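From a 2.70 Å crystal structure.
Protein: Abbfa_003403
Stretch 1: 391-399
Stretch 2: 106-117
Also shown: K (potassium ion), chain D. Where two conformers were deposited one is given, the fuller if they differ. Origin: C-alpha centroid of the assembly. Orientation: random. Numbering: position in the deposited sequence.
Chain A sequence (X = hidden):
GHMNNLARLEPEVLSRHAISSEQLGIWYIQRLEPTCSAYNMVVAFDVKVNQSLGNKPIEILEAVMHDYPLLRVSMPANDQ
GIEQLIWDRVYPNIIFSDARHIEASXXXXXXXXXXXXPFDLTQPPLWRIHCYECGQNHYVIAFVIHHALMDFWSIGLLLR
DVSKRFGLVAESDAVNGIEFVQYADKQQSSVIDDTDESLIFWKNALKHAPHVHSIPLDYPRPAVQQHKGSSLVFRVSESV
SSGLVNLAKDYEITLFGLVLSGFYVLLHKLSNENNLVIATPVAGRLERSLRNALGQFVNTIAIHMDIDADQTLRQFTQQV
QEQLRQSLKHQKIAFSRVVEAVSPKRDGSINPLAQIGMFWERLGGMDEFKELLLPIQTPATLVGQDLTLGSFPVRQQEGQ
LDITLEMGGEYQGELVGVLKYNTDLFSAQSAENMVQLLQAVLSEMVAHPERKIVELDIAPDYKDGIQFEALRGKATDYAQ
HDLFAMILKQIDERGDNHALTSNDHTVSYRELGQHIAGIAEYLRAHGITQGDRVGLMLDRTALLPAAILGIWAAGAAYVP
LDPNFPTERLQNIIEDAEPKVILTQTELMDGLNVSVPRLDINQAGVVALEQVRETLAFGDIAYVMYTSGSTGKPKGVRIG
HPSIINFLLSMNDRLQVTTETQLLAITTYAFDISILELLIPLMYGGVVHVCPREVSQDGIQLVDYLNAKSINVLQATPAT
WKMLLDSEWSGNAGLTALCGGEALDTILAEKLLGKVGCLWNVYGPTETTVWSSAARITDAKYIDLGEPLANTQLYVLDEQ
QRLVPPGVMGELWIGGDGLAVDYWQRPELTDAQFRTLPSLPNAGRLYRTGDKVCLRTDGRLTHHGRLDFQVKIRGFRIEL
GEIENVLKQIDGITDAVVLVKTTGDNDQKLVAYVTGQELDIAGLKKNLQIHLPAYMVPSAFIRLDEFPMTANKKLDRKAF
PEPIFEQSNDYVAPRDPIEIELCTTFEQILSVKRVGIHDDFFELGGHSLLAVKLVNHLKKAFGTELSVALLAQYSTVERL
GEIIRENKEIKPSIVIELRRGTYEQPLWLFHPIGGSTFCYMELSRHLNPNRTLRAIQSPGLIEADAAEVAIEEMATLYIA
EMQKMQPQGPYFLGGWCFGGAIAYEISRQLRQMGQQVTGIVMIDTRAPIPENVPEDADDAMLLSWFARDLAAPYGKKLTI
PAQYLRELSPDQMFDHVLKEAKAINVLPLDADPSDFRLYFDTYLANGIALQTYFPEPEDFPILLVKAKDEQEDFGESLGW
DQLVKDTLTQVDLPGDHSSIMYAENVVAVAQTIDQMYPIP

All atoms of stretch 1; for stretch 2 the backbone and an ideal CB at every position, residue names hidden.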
# COMPACT_ATOMS: atom_id res chain seq x y z
N SER A 391 -31.97 10.80 -25.79
CA SER A 391 -30.91 10.22 -24.96
C SER A 391 -29.56 10.75 -25.36
O SER A 391 -29.36 11.09 -26.51
CB SER A 391 -30.89 8.69 -25.05
OG SER A 391 -32.02 8.12 -24.45
N PHE A 392 -28.63 10.82 -24.40
CA PHE A 392 -27.21 10.97 -24.70
C PHE A 392 -26.38 10.34 -23.56
O PHE A 392 -26.09 11.00 -22.56
CB PHE A 392 -26.84 12.44 -24.92
CG PHE A 392 -25.45 12.64 -25.45
CD1 PHE A 392 -25.21 12.69 -26.81
CD2 PHE A 392 -24.36 12.77 -24.59
CE1 PHE A 392 -23.94 12.87 -27.30
CE2 PHE A 392 -23.08 12.94 -25.07
CZ PHE A 392 -22.86 12.99 -26.42
N PRO A 393 -26.00 9.06 -23.70
CA PRO A 393 -25.29 8.41 -22.59
C PRO A 393 -23.89 8.97 -22.35
O PRO A 393 -23.14 9.27 -23.27
CB PRO A 393 -25.21 6.95 -23.03
CG PRO A 393 -26.32 6.81 -24.06
CD PRO A 393 -26.36 8.11 -24.77
N VAL A 394 -23.55 9.09 -21.08
CA VAL A 394 -22.28 9.64 -20.66
C VAL A 394 -21.73 8.82 -19.49
O VAL A 394 -22.39 8.69 -18.46
CB VAL A 394 -22.44 11.12 -20.24
CG1 VAL A 394 -21.22 11.57 -19.50
CG2 VAL A 394 -22.62 11.99 -21.45
N ARG A 395 -20.54 8.25 -19.64
CA ARG A 395 -19.85 7.70 -18.48
C ARG A 395 -19.79 8.76 -17.37
O ARG A 395 -19.42 9.91 -17.62
CB ARG A 395 -18.45 7.22 -18.85
CG ARG A 395 -18.40 5.94 -19.68
CD ARG A 395 -16.98 5.69 -20.24
NE ARG A 395 -15.95 5.66 -19.20
CZ ARG A 395 -14.64 5.57 -19.44
NH1 ARG A 395 -14.17 5.49 -20.67
NH2 ARG A 395 -13.79 5.55 -18.42
N GLN A 396 -20.18 8.41 -16.15
CA GLN A 396 -20.16 9.39 -15.07
C GLN A 396 -20.06 8.73 -13.68
O GLN A 396 -20.31 7.53 -13.52
CB GLN A 396 -21.39 10.30 -15.15
CG GLN A 396 -22.72 9.59 -15.11
CD GLN A 396 -23.29 9.60 -13.72
OE1 GLN A 396 -23.49 10.67 -13.12
NE2 GLN A 396 -23.52 8.41 -13.16
N GLN A 397 -19.68 9.54 -12.70
CA GLN A 397 -19.30 9.07 -11.36
C GLN A 397 -18.45 7.79 -11.39
O GLN A 397 -18.87 6.73 -10.92
CB GLN A 397 -20.52 8.81 -10.46
CG GLN A 397 -21.72 9.75 -10.64
CD GLN A 397 -22.61 9.90 -9.42
OE1 GLN A 397 -22.44 9.24 -8.40
NE2 GLN A 397 -23.66 10.68 -9.58
N GLU A 398 -17.25 7.88 -11.94
CA GLU A 398 -16.39 6.71 -11.96
C GLU A 398 -15.26 6.82 -10.95
O GLU A 398 -14.66 7.89 -10.79
CB GLU A 398 -15.85 6.48 -13.37
CG GLU A 398 -16.94 6.14 -14.35
CD GLU A 398 -16.46 6.06 -15.78
OE1 GLU A 398 -15.55 6.84 -16.15
OE2 GLU A 398 -17.03 5.25 -16.55
N GLY A 399 -14.99 5.72 -10.26
CA GLY A 399 -13.86 5.62 -9.36
C GLY A 399 -14.13 5.97 -7.91
O GLY A 399 -13.23 6.40 -7.18
N UNK A 106 -16.33 10.35 -30.85
CA UNK A 106 -15.51 11.43 -30.30
C UNK A 106 -16.31 12.42 -29.46
O UNK A 106 -15.83 12.88 -28.41
CB UNK A 106 -14.81 12.18 -31.44
N UNK A 107 -17.52 12.76 -29.91
CA UNK A 107 -18.36 13.69 -29.17
C UNK A 107 -18.68 13.14 -27.79
O UNK A 107 -18.62 13.88 -26.80
CB UNK A 107 -19.65 13.98 -29.94
N UNK A 108 -19.01 11.85 -27.70
CA UNK A 108 -19.24 11.24 -26.40
C UNK A 108 -18.01 11.41 -25.53
O UNK A 108 -18.11 11.80 -24.37
CB UNK A 108 -19.60 9.76 -26.55
N UNK A 109 -16.84 11.14 -26.11
CA UNK A 109 -15.62 11.16 -25.32
C UNK A 109 -15.36 12.58 -24.83
O UNK A 109 -15.03 12.79 -23.65
CB UNK A 109 -14.43 10.64 -26.13
N UNK A 110 -15.56 13.55 -25.71
CA UNK A 110 -15.40 14.96 -25.37
C UNK A 110 -16.23 15.36 -24.15
O UNK A 110 -15.70 15.92 -23.18
CB UNK A 110 -15.79 15.83 -26.57
N UNK A 111 -17.52 15.06 -24.21
CA UNK A 111 -18.44 15.36 -23.13
C UNK A 111 -18.04 14.62 -21.85
O UNK A 111 -18.13 15.17 -20.75
CB UNK A 111 -19.87 14.99 -23.54
N UNK A 112 -17.59 13.38 -21.96
CA UNK A 112 -17.10 12.69 -20.77
C UNK A 112 -15.90 13.44 -20.18
O UNK A 112 -15.90 13.76 -19.00
CB UNK A 112 -16.72 11.25 -21.11
N UNK A 113 -14.90 13.78 -21.00
CA UNK A 113 -13.74 14.47 -20.46
C UNK A 113 -14.10 15.87 -19.94
O UNK A 113 -13.61 16.26 -18.88
CB UNK A 113 -12.65 14.57 -21.53
N UNK A 114 -14.99 16.59 -20.62
CA UNK A 114 -15.39 17.92 -20.14
C UNK A 114 -16.10 17.89 -18.78
O UNK A 114 -15.80 18.70 -17.91
CB UNK A 114 -16.31 18.58 -21.17
N UNK A 115 -17.04 16.96 -18.61
CA UNK A 115 -17.81 16.87 -17.38
C UNK A 115 -17.00 16.33 -16.20
O UNK A 115 -17.42 16.47 -15.06
CB UNK A 115 -19.04 15.98 -17.61
N UNK A 116 -15.85 15.72 -16.46
CA UNK A 116 -14.96 15.26 -15.38
C UNK A 116 -14.01 16.33 -14.84
O UNK A 116 -13.18 16.05 -13.97
CB UNK A 116 -14.13 14.08 -15.88
N UNK A 117 -14.10 17.55 -15.36
CA UNK A 117 -13.26 18.62 -14.82
C UNK A 117 -13.72 18.79 -13.39
O UNK A 117 -14.91 18.71 -13.09
CB UNK A 117 -13.37 19.92 -15.62
K K D . -30.83 6.86 -22.06

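Stretch 2 is helical from 106 to 115, with 116 and 117 beyond the helix. Stretch 1 passes it as an extended chain without regular structure. The CA atoms come nearest at Val-394 and position 112, 6.0 Å apart.

Position 106 has nothing of stretch 1 near its ideal CB. Many side chains would suit it. It is Asp-106, and it makes no contact here.

At position 107 CA-to-CB points sideways, and the ideal CB lies 4.9 Å from Phe-392 CZ. The tip of an aromatic ring favours an apolar neighbour, such as leucine, isoleucine or methionine. The residue is Leu-107, whose CG lies 4.2 Å from Phe-392 CZ.

Position 108 also points sideways. Its ideal CB is 4.6 Å from Phe-392 CZ and 4.9 Å from Pro-393 O. The space between ring and carbonyl suits a small side chain: alanine, serine, threonine or valine. It is Thr-108. Its CA packs 4.0 Å from Phe-392 CZ, and its methyl CG2 lies 3.8 Å from Pro-393 O.

Position 109 points away and 110 is out of reach. Stretch 1 sets no demand on either. They are Gln-109 and Leu-110.

Position 111 points toward stretch 1. Its ideal CB lies 4.1 Å from Phe-392 CE2 and 4.6 Å from Val-394 CG2. Both neighbours are apolar, so valine, isoleucine, leucine or alanine would fit. The residue is Val-111. Val-111 CG2 lies 4.0 Å from Phe-392 CE2 and Val-111 CG1 3.7 Å from Val-394 CG2; CG1 is also 4.1 Å from Phe-392 CE2, so the side chain packs against both residues.

At position 112 CA-to-CB points sideways. The ideal CB is 4.8 Å from Val-394 CG1 and 4.6 Å from Arg-395 O. The backbone N of Arg-395 offers a donor, and its guanidinium brings positive charge. A side chain with an acceptor at its end suits: glutamate or glutamine. The residue is Glu-112. Arg-395 N donates a hydrogen bond to Glu-112 OE2 at 3.0 Å, with a nearly straight angle of 164°. On the way there, Glu-112 CG packs 3.8 Å from Val-394 CG1.

Positions 113 and 114 have no part of stretch 1 near their ideal CB atoms, and polar residues would do. They are Gln-113 and Asp-114.

Position 115 points toward stretch 1, with its ideal CB 5.3 Å from Val-394 CG1. A small or medium side chain would suit. It is Thr-115, whose OG1 lies 4.3 Å from Val-394 CG1.

Position 116 points sideways, with no stretch 1 atom close to its ideal CB. The carboxylate of Glu-398 lies farther off, so a long basic side chain could reach it. The residue is Lys-116, with chi2 to chi4 all t. Its NZ donates to Glu-398 OE1 at 2.7 Å in a salt bridge. Arg-395 NH2 is 4.1 Å from Lys-116 NZ and also donates to Glu-398 OE1, at 3.1 Å, so this oxygen serves both cations.

Position 117 is out of reach and unconstrained by stretch 1. It is Gln-117.

Stretch 2 (106-117) DLTQLVEQDTKQ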
# COMPACT_ATOMS: atom_id res chain seq x y z
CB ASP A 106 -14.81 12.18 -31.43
CG ASP A 106 -13.86 11.29 -32.22
OD1 ASP A 106 -13.29 10.34 -31.62
OD2 ASP A 106 -13.68 11.54 -33.43
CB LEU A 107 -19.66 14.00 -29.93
CG LEU A 107 -20.56 15.05 -29.26
CD1 LEU A 107 -19.75 16.30 -28.89
CD2 LEU A 107 -21.74 15.44 -30.12
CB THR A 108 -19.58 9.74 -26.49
OG1 THR A 108 -20.81 9.57 -27.20
CG2 THR A 108 -19.77 9.17 -25.11
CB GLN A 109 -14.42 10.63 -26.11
CG GLN A 109 -13.16 10.55 -25.22
CD GLN A 109 -11.94 9.88 -25.87
OE1 GLN A 109 -12.01 9.30 -26.95
NE2 GLN A 109 -10.80 9.99 -25.19
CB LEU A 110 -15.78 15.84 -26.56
CG LEU A 110 -15.63 17.34 -26.34
CD1 LEU A 110 -14.21 17.68 -25.89
CD2 LEU A 110 -16.01 18.13 -27.60
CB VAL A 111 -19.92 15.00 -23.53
CG1 VAL A 111 -20.89 15.17 -22.35
CG2 VAL A 111 -20.40 15.86 -24.73
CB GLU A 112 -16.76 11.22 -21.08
CG GLU A 112 -18.03 10.33 -21.15
CD GLU A 112 -17.85 9.03 -21.95
OE1 GLU A 112 -16.73 8.78 -22.47
OE2 GLU A 112 -18.83 8.25 -22.06
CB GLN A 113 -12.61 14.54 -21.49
CG GLN A 113 -11.21 14.21 -20.92
CD GLN A 113 -11.07 12.78 -20.37
OE1 GLN A 113 -12.01 11.97 -20.39
NE2 GLN A 113 -9.87 12.47 -19.88
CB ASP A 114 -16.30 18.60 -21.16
CG ASP A 114 -15.53 19.25 -22.28
OD1 ASP A 114 -14.30 19.05 -22.34
OD2 ASP A 114 -16.16 19.99 -23.08
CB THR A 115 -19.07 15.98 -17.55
OG1 THR A 115 -18.70 14.63 -17.83
CG2 THR A 115 -19.97 16.51 -18.69
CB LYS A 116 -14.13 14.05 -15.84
CG LYS A 116 -14.83 12.75 -15.56
CD LYS A 116 -14.32 11.59 -16.40
CE LYS A 116 -15.39 10.50 -16.35
NZ LYS A 116 -15.02 9.28 -17.13
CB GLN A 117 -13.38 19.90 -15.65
CG GLN A 117 -12.66 19.80 -17.00
CD GLN A 117 -13.29 20.65 -18.13
OE1 GLN A 117 -14.35 21.26 -17.99
NE2 GLN A 117 -12.61 20.67 -19.27
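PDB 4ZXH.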